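Local coordinates for putative uncharacterized protein (Pyrococcus abyssi virus 1, PDB 4HR1), which is of unknown function but forms a helical bundle, assigned to a bromodomain-like family, in a virus that infects the archaeon Pyrococcus abyssi, at residues D73-K76 against E77-A81; I93-M96 against L97-L101; Y59-A63 against R64-N68. All blocks are in the same frame, centred on the assembly; numbering follows the deposited sequence.

Contact 1 of 3, residues D73-K76 against E77-A81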
ATOM      1  N   ASP A  73      12.526 -22.494  -5.330  1.00 66.09           N
ATOM      2  CA  ASP A  73      12.734 -21.370  -6.242  1.00 64.30           C
ATOM      3  C   ASP A  73      11.852 -20.161  -5.876  1.00 63.97           C
ATOM      4  O   ASP A  73      12.360 -19.033  -5.852  1.00 63.75           O
ATOM      5  CB  ASP A  73      12.503 -21.822  -7.694  1.00 66.47           C
ATOM      6  CG  ASP A  73      13.253 -23.097  -8.052  1.00 80.31           C
ATOM      7  OD1 ASP A  73      12.654 -24.194  -7.932  1.00 80.75           O
ATOM      8  OD2 ASP A  73      14.456 -23.002  -8.399  1.00 87.13           O
ATOM      9  N   GLU A  74      10.548 -20.406  -5.561  1.00 55.86           N
ATOM     10  CA  GLU A  74       9.571 -19.385  -5.170  1.00 53.81           C
ATOM     11  C   GLU A  74      10.039 -18.694  -3.882  1.00 55.39           C
ATOM     12  O   GLU A  74      10.270 -17.477  -3.895  1.00 53.24           O
ATOM     13  CB  GLU A  74       8.192 -20.022  -4.971  1.00 55.19           C
ATOM     14  CG  GLU A  74       7.412 -20.281  -6.249  1.00 62.12           C
ATOM     15  CD  GLU A  74       6.206 -21.186  -6.081  1.00 76.45           C
ATOM     16  OE1 GLU A  74       5.953 -21.651  -4.945  1.00 61.77           O
ATOM     17  OE2 GLU A  74       5.523 -21.454  -7.095  1.00 76.46           O
ATOM     18  N   TYR A  75      10.269 -19.501  -2.804  1.00 51.75           N
ATOM     19  CA  TYR A  75      10.816 -19.093  -1.507  1.00 51.14           C
ATOM     20  C   TYR A  75      12.032 -18.159  -1.652  1.00 52.10           C
ATOM     21  O   TYR A  75      12.058 -17.103  -1.018  1.00 52.23           O
ATOM     22  CB  TYR A  75      11.222 -20.331  -0.688  1.00 53.81           C
ATOM     23  CG  TYR A  75      11.623 -20.007   0.739  1.00 58.19           C
ATOM     24  CD1 TYR A  75      10.699 -20.089   1.778  1.00 60.43           C
ATOM     25  CD2 TYR A  75      12.920 -19.595   1.047  1.00 59.29           C
ATOM     26  CE1 TYR A  75      11.052 -19.769   3.088  1.00 61.46           C
ATOM     27  CE2 TYR A  75      13.285 -19.274   2.356  1.00 60.54           C
ATOM     28  CZ  TYR A  75      12.343 -19.355   3.372  1.00 69.42           C
ATOM     29  OH  TYR A  75      12.681 -19.045   4.668  1.00 71.68           O
ATOM     30  N   LYS A  76      13.029 -18.553  -2.477  1.00 46.37           N
ATOM     31  CA  LYS A  76      14.267 -17.789  -2.712  1.00 45.63           C
ATOM     32  C   LYS A  76      14.028 -16.420  -3.353  1.00 50.16           C
ATOM     33  O   LYS A  76      14.692 -15.441  -2.984  1.00 49.85           O
ATOM     34  CB  LYS A  76      15.279 -18.612  -3.535  1.00 47.50           C
ATOM     35  CG  LYS A  76      15.916 -19.785  -2.765  1.00 56.31           C
ATOM     36  CD  LYS A  76      16.452 -20.874  -3.699  1.00 67.74           C
ATOM     37  CE  LYS A  76      17.868 -20.644  -4.167  1.00 79.30           C
ATOM     38  NZ  LYS A  76      18.230 -21.580  -5.260  1.00 92.95           N
ATOM     39  N   GLU A  77      13.095 -16.364  -4.334  1.00 46.24           N
ATOM     40  CA  GLU A  77      12.706 -15.146  -5.040  1.00 45.58           C
ATOM     41  C   GLU A  77      11.965 -14.215  -4.049  1.00 46.71           C
ATOM     42  O   GLU A  77      12.207 -13.011  -4.082  1.00 47.11           O
ATOM     43  CB  GLU A  77      11.842 -15.493  -6.275  1.00 47.51           C
ATOM     44  CG  GLU A  77      11.574 -14.338  -7.236  1.00 59.91           C
ATOM     45  CD  GLU A  77      10.480 -13.347  -6.864  1.00 81.56           C
ATOM     46  OE1 GLU A  77       9.445 -13.761  -6.293  1.00 62.68           O
ATOM     47  OE2 GLU A  77      10.659 -12.147  -7.170  1.00 85.39           O
ATOM     48  N   ILE A  78      11.115 -14.769  -3.152  1.00 40.94           N
ATOM     49  CA  ILE A  78      10.431 -13.988  -2.111  1.00 41.61           C
ATOM     50  C   ILE A  78      11.501 -13.387  -1.144  1.00 47.85           C
ATOM     51  O   ILE A  78      11.452 -12.187  -0.835  1.00 47.70           O
ATOM     52  CB  ILE A  78       9.392 -14.854  -1.333  1.00 44.47           C
ATOM     53  CG1 ILE A  78       8.129 -15.137  -2.161  1.00 44.55           C
ATOM     54  CG2 ILE A  78       9.037 -14.231   0.030  1.00 45.44           C
ATOM     55  CD1 ILE A  78       7.255 -13.878  -2.533  1.00 60.19           C
ATOM     56  N   GLN A  79      12.471 -14.241  -0.698  1.00 43.24           N
ATOM     57  CA  GLN A  79      13.562 -13.858   0.185  1.00 42.07           C
ATOM     58  C   GLN A  79      14.445 -12.794  -0.419  1.00 45.34           C
ATOM     59  O   GLN A  79      14.867 -11.892   0.296  1.00 45.75           O
ATOM     60  CB  GLN A  79      14.378 -15.080   0.636  1.00 43.09           C
ATOM     61  CG  GLN A  79      13.671 -15.959   1.676  1.00 43.67           C
ATOM     62  CD  GLN A  79      13.298 -15.278   2.989  1.00 62.68           C
ATOM     63  OE1 GLN A  79      12.229 -15.530   3.558  1.00 61.09           O
ATOM     64  NE2 GLN A  79      14.171 -14.423   3.525  1.00 46.89           N
ATOM     65  N   LYS A  80      14.700 -12.866  -1.728  1.00 42.64           N
ATOM     66  CA  LYS A  80      15.523 -11.869  -2.420  1.00 43.47           C
ATOM     67  C   LYS A  80      14.763 -10.556  -2.563  1.00 47.45           C
ATOM     68  O   LYS A  80      15.378  -9.493  -2.541  1.00 47.64           O
ATOM     69  CB  LYS A  80      15.987 -12.389  -3.789  1.00 47.06           C
ATOM     70  CG  LYS A  80      17.202 -13.313  -3.707  1.00 60.89           C
ATOM     71  CD  LYS A  80      17.219 -14.403  -4.786  1.00 73.60           C
ATOM     72  CE  LYS A  80      17.635 -13.928  -6.164  1.00 91.65           C
ATOM     73  NZ  LYS A  80      16.473 -13.470  -6.985  1.00102.29           N
ATOM     74  N   ALA A  81      13.423 -10.628  -2.696  1.00 43.30           N
ATOM     75  CA  ALA A  81      12.571  -9.445  -2.774  1.00 42.69           C
ATOM     76  C   ALA A  81      12.523  -8.776  -1.390  1.00 44.69           C
ATOM     77  O   ALA A  81      12.735  -7.558  -1.299  1.00 43.84           O
ATOM     78  CB  ALA A  81      11.171  -9.828  -3.237  1.00 43.56           C
TER

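Contact 2 of 3, residues I93-M96 against L97-L101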
ATOM      1  N   ILE A  93      14.812   5.886   5.602  1.00 40.82           N
ATOM      2  CA  ILE A  93      15.214   6.409   6.912  1.00 40.18           C
ATOM      3  C   ILE A  93      16.365   7.395   6.728  1.00 46.46           C
ATOM      4  O   ILE A  93      16.331   8.510   7.264  1.00 46.27           O
ATOM      5  CB  ILE A  93      15.518   5.255   7.912  1.00 42.42           C
ATOM      6  CG1 ILE A  93      14.271   4.369   8.134  1.00 42.09           C
ATOM      7  CG2 ILE A  93      16.050   5.798   9.247  1.00 42.39           C
ATOM      8  CD1 ILE A  93      14.533   2.947   8.492  1.00 47.99           C
ATOM      9  N   VAL A  94      17.333   7.014   5.886  1.00 44.06           N
ATOM     10  CA  VAL A  94      18.471   7.854   5.523  1.00 44.41           C
ATOM     11  C   VAL A  94      17.984   9.167   4.880  1.00 48.00           C
ATOM     12  O   VAL A  94      18.500  10.229   5.219  1.00 48.65           O
ATOM     13  CB  VAL A  94      19.460   7.050   4.628  1.00 48.62           C
ATOM     14  CG1 VAL A  94      20.476   7.957   3.936  1.00 48.25           C
ATOM     15  CG2 VAL A  94      20.174   5.976   5.450  1.00 48.52           C
ATOM     16  N   GLU A  95      16.974   9.091   3.985  1.00 44.16           N
ATOM     17  CA  GLU A  95      16.382  10.253   3.321  1.00 44.06           C
ATOM     18  C   GLU A  95      15.687  11.153   4.320  1.00 46.54           C
ATOM     19  O   GLU A  95      15.918  12.367   4.292  1.00 45.37           O
ATOM     20  CB  GLU A  95      15.427   9.844   2.177  1.00 45.64           C
ATOM     21  CG  GLU A  95      14.826  11.010   1.393  1.00 54.58           C
ATOM     22  CD  GLU A  95      15.775  11.884   0.590  1.00 76.58           C
ATOM     23  OE1 GLU A  95      16.973  11.529   0.476  1.00 56.88           O
ATOM     24  OE2 GLU A  95      15.313  12.919   0.051  1.00 75.33           O
ATOM     25  N   MET A  96      14.845  10.559   5.206  1.00 43.21           N
ATOM     26  CA  MET A  96      14.127  11.265   6.274  1.00 42.46           C
ATOM     27  C   MET A  96      15.150  12.113   7.051  1.00 53.03           C
ATOM     28  O   MET A  96      15.024  13.336   7.082  1.00 53.82           O
ATOM     29  CB  MET A  96      13.431  10.269   7.233  1.00 42.95           C
ATOM     30  CG  MET A  96      12.142   9.697   6.718  1.00 43.17           C
ATOM     31  SD  MET A  96      11.539   8.421   7.839  1.00 43.82           S
ATOM     32  CE  MET A  96       9.993   8.188   7.197  1.00 40.00           C
ATOM     33  N   LEU A  97      16.218  11.470   7.564  1.00 53.16           N
ATOM     34  CA  LEU A  97      17.295  12.114   8.324  1.00 54.29           C
ATOM     35  C   LEU A  97      18.032  13.221   7.589  1.00 60.66           C
ATOM     36  O   LEU A  97      18.372  14.230   8.201  1.00 60.46           O
ATOM     37  CB  LEU A  97      18.270  11.065   8.866  1.00 54.13           C
ATOM     38  CG  LEU A  97      17.682  10.199   9.966  1.00 58.83           C
ATOM     39  CD1 LEU A  97      18.379   8.866  10.043  1.00 59.41           C
ATOM     40  CD2 LEU A  97      17.653  10.935  11.307  1.00 60.36           C
ATOM     41  N   ARG A  98      18.249  13.042   6.284  1.00 60.22           N
ATOM     42  CA  ARG A  98      18.925  13.986   5.394  1.00 61.39           C
ATOM     43  C   ARG A  98      18.097  15.248   5.142  1.00 67.07           C
ATOM     44  O   ARG A  98      18.670  16.316   4.915  1.00 67.59           O
ATOM     45  CB  ARG A  98      19.213  13.306   4.048  1.00 63.74           C
ATOM     46  CG  ARG A  98      20.529  13.732   3.399  1.00 79.33           C
ATOM     47  CD  ARG A  98      20.519  13.698   1.866  1.00 92.31           C
ATOM     48  NE  ARG A  98      19.778  12.569   1.281  1.00100.27           N
ATOM     49  CZ  ARG A  98      20.270  11.347   1.086  1.00110.44           C
ATOM     50  NH1 ARG A  98      21.510  11.052   1.462  1.00 95.00           N
ATOM     51  NH2 ARG A  98      19.518  10.404   0.533  1.00 93.94           N
ATOM     52  N   VAL A  99      16.761  15.123   5.148  1.00 63.82           N
ATOM     53  CA  VAL A  99      15.867  16.237   4.845  1.00 63.57           C
ATOM     54  C   VAL A  99      15.441  17.108   6.029  1.00 70.05           C
ATOM     55  O   VAL A  99      14.715  18.094   5.845  1.00 70.64           O
ATOM     56  CB  VAL A  99      14.739  15.858   3.859  1.00 66.82           C
ATOM     57  CG1 VAL A  99      15.330  15.256   2.593  1.00 66.67           C
ATOM     58  CG2 VAL A  99      13.729  14.900   4.484  1.00 66.48           C
ATOM     59  N   GLY A 100      15.961  16.786   7.214  1.00 67.33           N
ATOM     60  CA  GLY A 100      15.693  17.539   8.436  1.00 67.26           C
ATOM     61  C   GLY A 100      14.629  16.941   9.329  1.00 71.09           C
ATOM     62  O   GLY A 100      14.330  17.495  10.389  1.00 70.63           O
ATOM     63  N   LEU A 101      14.042  15.816   8.895  1.00 68.36           N
ATOM     64  CA  LEU A 101      13.026  15.059   9.625  1.00 69.15           C
ATOM     65  C   LEU A 101      13.731  14.417  10.829  1.00 76.69           C
ATOM     66  O   LEU A 101      14.890  13.991  10.708  1.00 76.65           O
ATOM     67  CB  LEU A 101      12.456  13.973   8.685  1.00 69.07           C
ATOM     68  CG  LEU A 101      10.984  13.526   8.732  1.00 73.31           C
ATOM     69  CD1 LEU A 101      10.074  14.493   9.467  1.00 73.19           C
ATOM     70  CD2 LEU A 101      10.474  13.256   7.336  1.00 75.25           C
TER

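Contact 3 of 3, residues Y59-A63 against R64-N68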
ATOM      1  N   TYR A  59      -1.764 -13.857  -4.904  1.00 35.76           N
ATOM      2  CA  TYR A  59      -2.743 -14.828  -5.414  1.00 36.47           C
ATOM      3  C   TYR A  59      -2.348 -16.263  -5.097  1.00 43.76           C
ATOM      4  O   TYR A  59      -3.199 -17.021  -4.605  1.00 44.14           O
ATOM      5  CB  TYR A  59      -3.058 -14.714  -6.939  1.00 37.20           C
ATOM      6  CG  TYR A  59      -4.038 -15.795  -7.386  1.00 36.94           C
ATOM      7  CD1 TYR A  59      -5.316 -15.875  -6.834  1.00 37.89           C
ATOM      8  CD2 TYR A  59      -3.639 -16.815  -8.249  1.00 37.78           C
ATOM      9  CE1 TYR A  59      -6.183 -16.920  -7.156  1.00 39.23           C
ATOM     10  CE2 TYR A  59      -4.513 -17.846  -8.611  1.00 38.66           C
ATOM     11  CZ  TYR A  59      -5.785 -17.897  -8.055  1.00 45.55           C
ATOM     12  OH  TYR A  59      -6.648 -18.925  -8.360  1.00 44.89           O
ATOM     13  N   ALA A  60      -1.085 -16.653  -5.435  1.00 41.84           N
ATOM     14  CA  ALA A  60      -0.588 -18.020  -5.247  1.00 43.28           C
ATOM     15  C   ALA A  60      -0.916 -18.602  -3.881  1.00 48.80           C
ATOM     16  O   ALA A  60      -1.510 -19.684  -3.820  1.00 47.75           O
ATOM     17  CB  ALA A  60       0.905 -18.109  -5.543  1.00 44.34           C
ATOM     18  N   GLN A  61      -0.646 -17.833  -2.801  1.00 47.48           N
ATOM     19  CA  GLN A  61      -0.927 -18.270  -1.435  1.00 48.67           C
ATOM     20  C   GLN A  61      -2.405 -18.615  -1.218  1.00 56.06           C
ATOM     21  O   GLN A  61      -2.702 -19.683  -0.671  1.00 55.72           O
ATOM     22  CB  GLN A  61      -0.402 -17.261  -0.391  1.00 49.58           C
ATOM     23  CG  GLN A  61      -0.244 -17.854   1.013  1.00 54.11           C
ATOM     24  CD  GLN A  61       0.407 -16.900   1.989  1.00 61.53           C
ATOM     25  OE1 GLN A  61      -0.233 -16.392   2.920  1.00 50.29           O
ATOM     26  NE2 GLN A  61       1.705 -16.663   1.815  1.00 51.04           N
ATOM     27  N   TYR A  62      -3.322 -17.731  -1.681  1.00 55.02           N
ATOM     28  CA  TYR A  62      -4.771 -17.926  -1.568  1.00 55.80           C
ATOM     29  C   TYR A  62      -5.196 -19.201  -2.283  1.00 62.00           C
ATOM     30  O   TYR A  62      -5.940 -19.998  -1.706  1.00 60.14           O
ATOM     31  CB  TYR A  62      -5.541 -16.703  -2.126  1.00 57.07           C
ATOM     32  CG  TYR A  62      -7.036 -16.926  -2.262  1.00 59.36           C
ATOM     33  CD1 TYR A  62      -7.874 -16.894  -1.146  1.00 61.25           C
ATOM     34  CD2 TYR A  62      -7.607 -17.235  -3.497  1.00 60.17           C
ATOM     35  CE1 TYR A  62      -9.243 -17.151  -1.257  1.00 61.05           C
ATOM     36  CE2 TYR A  62      -8.975 -17.490  -3.621  1.00 61.07           C
ATOM     37  CZ  TYR A  62      -9.792 -17.447  -2.499  1.00 69.00           C
ATOM     38  OH  TYR A  62     -11.144 -17.697  -2.622  1.00 69.23           O
ATOM     39  N   ALA A  63      -4.728 -19.362  -3.546  1.00 62.79           N
ATOM     40  CA  ALA A  63      -5.023 -20.462  -4.469  1.00 64.82           C
ATOM     41  C   ALA A  63      -4.733 -21.854  -3.921  1.00 75.67           C
ATOM     42  O   ALA A  63      -5.548 -22.755  -4.132  1.00 75.61           O
ATOM     43  CB  ALA A  63      -4.295 -20.250  -5.789  1.00 65.16           C
ATOM     44  N   ARG A  64      -3.584 -22.045  -3.230  1.00 77.06           N
ATOM     45  CA  ARG A  64      -3.254 -23.360  -2.673  1.00 79.06           C
ATOM     46  C   ARG A  64      -3.722 -23.603  -1.237  1.00 90.13           C
ATOM     47  O   ARG A  64      -2.933 -23.976  -0.366  1.00 89.94           O
ATOM     48  CB  ARG A  64      -1.826 -23.858  -2.984  1.00 76.63           C
ATOM     49  CG  ARG A  64      -0.725 -22.814  -3.006  1.00 80.97           C
ATOM     50  CD  ARG A  64      -0.151 -22.676  -4.408  1.00 81.49           C
ATOM     51  NE  ARG A  64       1.261 -22.287  -4.388  1.00 79.08           N
ATOM     52  CZ  ARG A  64       2.009 -22.104  -5.473  1.00 83.47           C
ATOM     53  NH1 ARG A  64       1.490 -22.269  -6.682  1.00 74.72           N
ATOM     54  NH2 ARG A  64       3.277 -21.746  -5.358  1.00 56.42           N
ATOM     55  N   GLY A  65      -5.027 -23.398  -1.034  1.00 92.07           N
ATOM     56  CA  GLY A  65      -5.742 -23.600   0.226  1.00 94.24           C
ATOM     57  C   GLY A  65      -5.242 -22.806   1.418  1.00102.74           C
ATOM     58  O   GLY A  65      -5.311 -23.291   2.556  1.00102.10           O
ATOM     59  N   ASP A  66      -4.733 -21.575   1.158  1.00102.71           N
ATOM     60  CA  ASP A  66      -4.172 -20.642   2.149  1.00104.03           C
ATOM     61  C   ASP A  66      -2.928 -21.203   2.913  1.00109.99           C
ATOM     62  O   ASP A  66      -2.415 -20.558   3.838  1.00110.23           O
ATOM     63  CB  ASP A  66      -5.272 -20.056   3.073  1.00106.17           C
ATOM     64  CG  ASP A  66      -4.935 -18.758   3.793  1.00118.10           C
ATOM     65  OD1 ASP A  66      -5.573 -18.474   4.831  1.00119.58           O
ATOM     66  OD2 ASP A  66      -4.033 -18.026   3.320  1.00123.12           O
ATOM     67  N   PHE A  67      -2.422 -22.383   2.478  1.00106.84           N
ATOM     68  CA  PHE A  67      -1.237 -23.026   3.044  1.00106.86           C
ATOM     69  C   PHE A  67       0.004 -22.323   2.524  1.00108.50           C
ATOM     70  O   PHE A  67       0.024 -21.909   1.361  1.00108.13           O
ATOM     71  CB  PHE A  67      -1.158 -24.510   2.633  1.00109.35           C
ATOM     72  CG  PHE A  67      -2.274 -25.426   3.077  1.00111.76           C
ATOM     73  CD1 PHE A  67      -2.641 -25.508   4.418  1.00115.42           C
ATOM     74  CD2 PHE A  67      -2.899 -26.272   2.168  1.00114.45           C
ATOM     75  CE1 PHE A  67      -3.658 -26.375   4.830  1.00116.61           C
ATOM     76  CE2 PHE A  67      -3.910 -27.146   2.582  1.00117.65           C
ATOM     77  CZ  PHE A  67      -4.281 -27.192   3.910  1.00115.86           C
ATOM     78  N   ASN A  68       1.049 -22.219   3.359  1.00103.10           N
ATOM     79  CA  ASN A  68       2.303 -21.607   2.933  1.00101.85           C
ATOM     80  C   ASN A  68       3.300 -22.696   2.476  1.00102.74           C
ATOM     81  O   ASN A  68       4.371 -22.875   3.067  1.00102.47           O
ATOM     82  CB  ASN A  68       2.865 -20.663   3.997  1.00102.74           C
ATOM     83  CG  ASN A  68       3.894 -19.710   3.445  1.00131.22           C
ATOM     84  OD1 ASN A  68       3.570 -18.684   2.833  1.00126.58           O
ATOM     85  ND2 ASN A  68       5.165 -20.026   3.654  1.00124.30           N
TER

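Contact 1 of 3, residues D73-K76 against E77-A81
The phenol ring of Tyr75 and the side-chain amide of Gln79 run alongside each other and point the same way, their planes only 25° apart. The touching is done by the aliphatic part of the glutamine: its CG sits 3.4 Å from CE2 of Tyr75, at an oblique angle to the ring. Farther out the amide follows the ring, with OE1 of Gln79 3.7 Å from OH of Tyr75. The first torsion of Gln79 (chi1 -74°) lays CG beside its own backbone N, back over the preceding turn, where it also lies 3.3 Å from O of Tyr75. A third flat group, the carboxylate of Glu74, turns to the start of the helix. Its OE1 accepts from N of Ser71, just ahead of helix 72-98, and is also salt-bridged to Arg64. Regular i to i+4 bonds follow in these first turns of a long helix of the bundle: N of Ile78 reaches O of Glu74 at 2.9 Å, and N of Lys80 reaches O of Lys76 at 2.9 Å. The alkyl chain of Lys80 folds back along this last carbonyl, its CD 3.3 Å from O of Lys76. On the side facing helix 34-63, Glu77 bends at chi2 (-80°) and its OE1 accepts from the indole NE1 of Trp56, while Ile78 is buried against Trp56 and Asp57.

Contact 2 of 3, residues I93-M96 against L97-L101
Met96 and Leu101 join where helix 72-98 ends in a Schellman motif: Gly100 takes positive phi (99°), and N of Leu101 turns back to O of Met96 at 3.2 Å. That carbonyl oxygen accepts a second bond from N of Val99, which arrives from the opposite face of the carbonyl plane. Val99 N is itself shared, since it also donates to O of Glu95 at 3.0 Å. Ahead of the turn the spacing is still regular, with N of Leu97 donating almost straight to O of Ile93. The motif brings its usual apolar pair together: CG of Met96 meets CD2 of Leu101 at 4.0 Å, and both side chains pack on Ile111 of helix 109-119. On the flank beside Thr108, CG2 of Ile93 and CD1 of Leu97 lie alongside each other. Glu95, buried against Met27 and Val40, bends at chi2 (65°) and reaches Arg98, which grips it side-on. The carboxylate and guanidinium planes stand 58° apart, and NH2 of Arg98 meets OE1 of Glu95 at 2.8 Å nearly along the C-O axis. NE of Arg98 reaches the same OE1 at 3.1 Å from above the carboxylate plane, while OE2 of Glu95 rests 3.5 Å from CG1 of Val99.

Contact 3 of 3, residues Y59-A63 against R64-N68
Ala60 and Arg64 form the close-packed part. The methyl CB of Ala60 lies over the centre of one face of the Arg64 guanidinium, 4.1 Å above its plane. The arginine bends at chi2 (-115°) and runs back along the helix end, with its CD 3.3 Å from O of Ala60; the same oxygen accepts the backbone N of Arg64 at 3.2 Å, the last regular helical bond. NH2 of Arg64 is salt-bridged to Glu74 of the next helix, which probably helps fix the plane of the guanidinium. Farther along, the chain is pinned again, OD1 of Asn68 accepting from the backbone N of Gly5.

The residues between are held more loosely and are largely exposed. N of Asp66 reaches O of Tyr62 only weakly, at 3.5 Å, and a CA-H...O contact joins CA of Asp66 to O of Gln61 at 3.3 Å. Out here the ring of Phe67 has O of Gly65 over the centre of one face, 3.7 Å above its plane. Tyr59 and Tyr62, by contrast, turn to the other chain of the assembly and meet its aromatic side chains. Positive phi at Gly65 (58°) and Asp66 (61°), with N of Phe67 bonded to O of Arg64, makes the excursion from helix 34-63 a type I' beta turn.

From the N terminus the chain passes through helix 5-30 before reaching contact 3, where it leaves helix 34-63 in a tight turn. Contact 1 follows at the start of helix 72-98 and contact 2 at its end. All three are local and close no long loop; they lie in series, and none encloses or crosses another. Contacts 3 and 1 touch through the Arg64-Glu74 salt bridge, which links the start of the interhelical loop to the first turn of helix 72-98. Contact 2 lies on the opposite side of the chain's centre, its centre about 30 Å from that of contact 1; there the helix end packs against helices 5-30, 34-63 and 109-119.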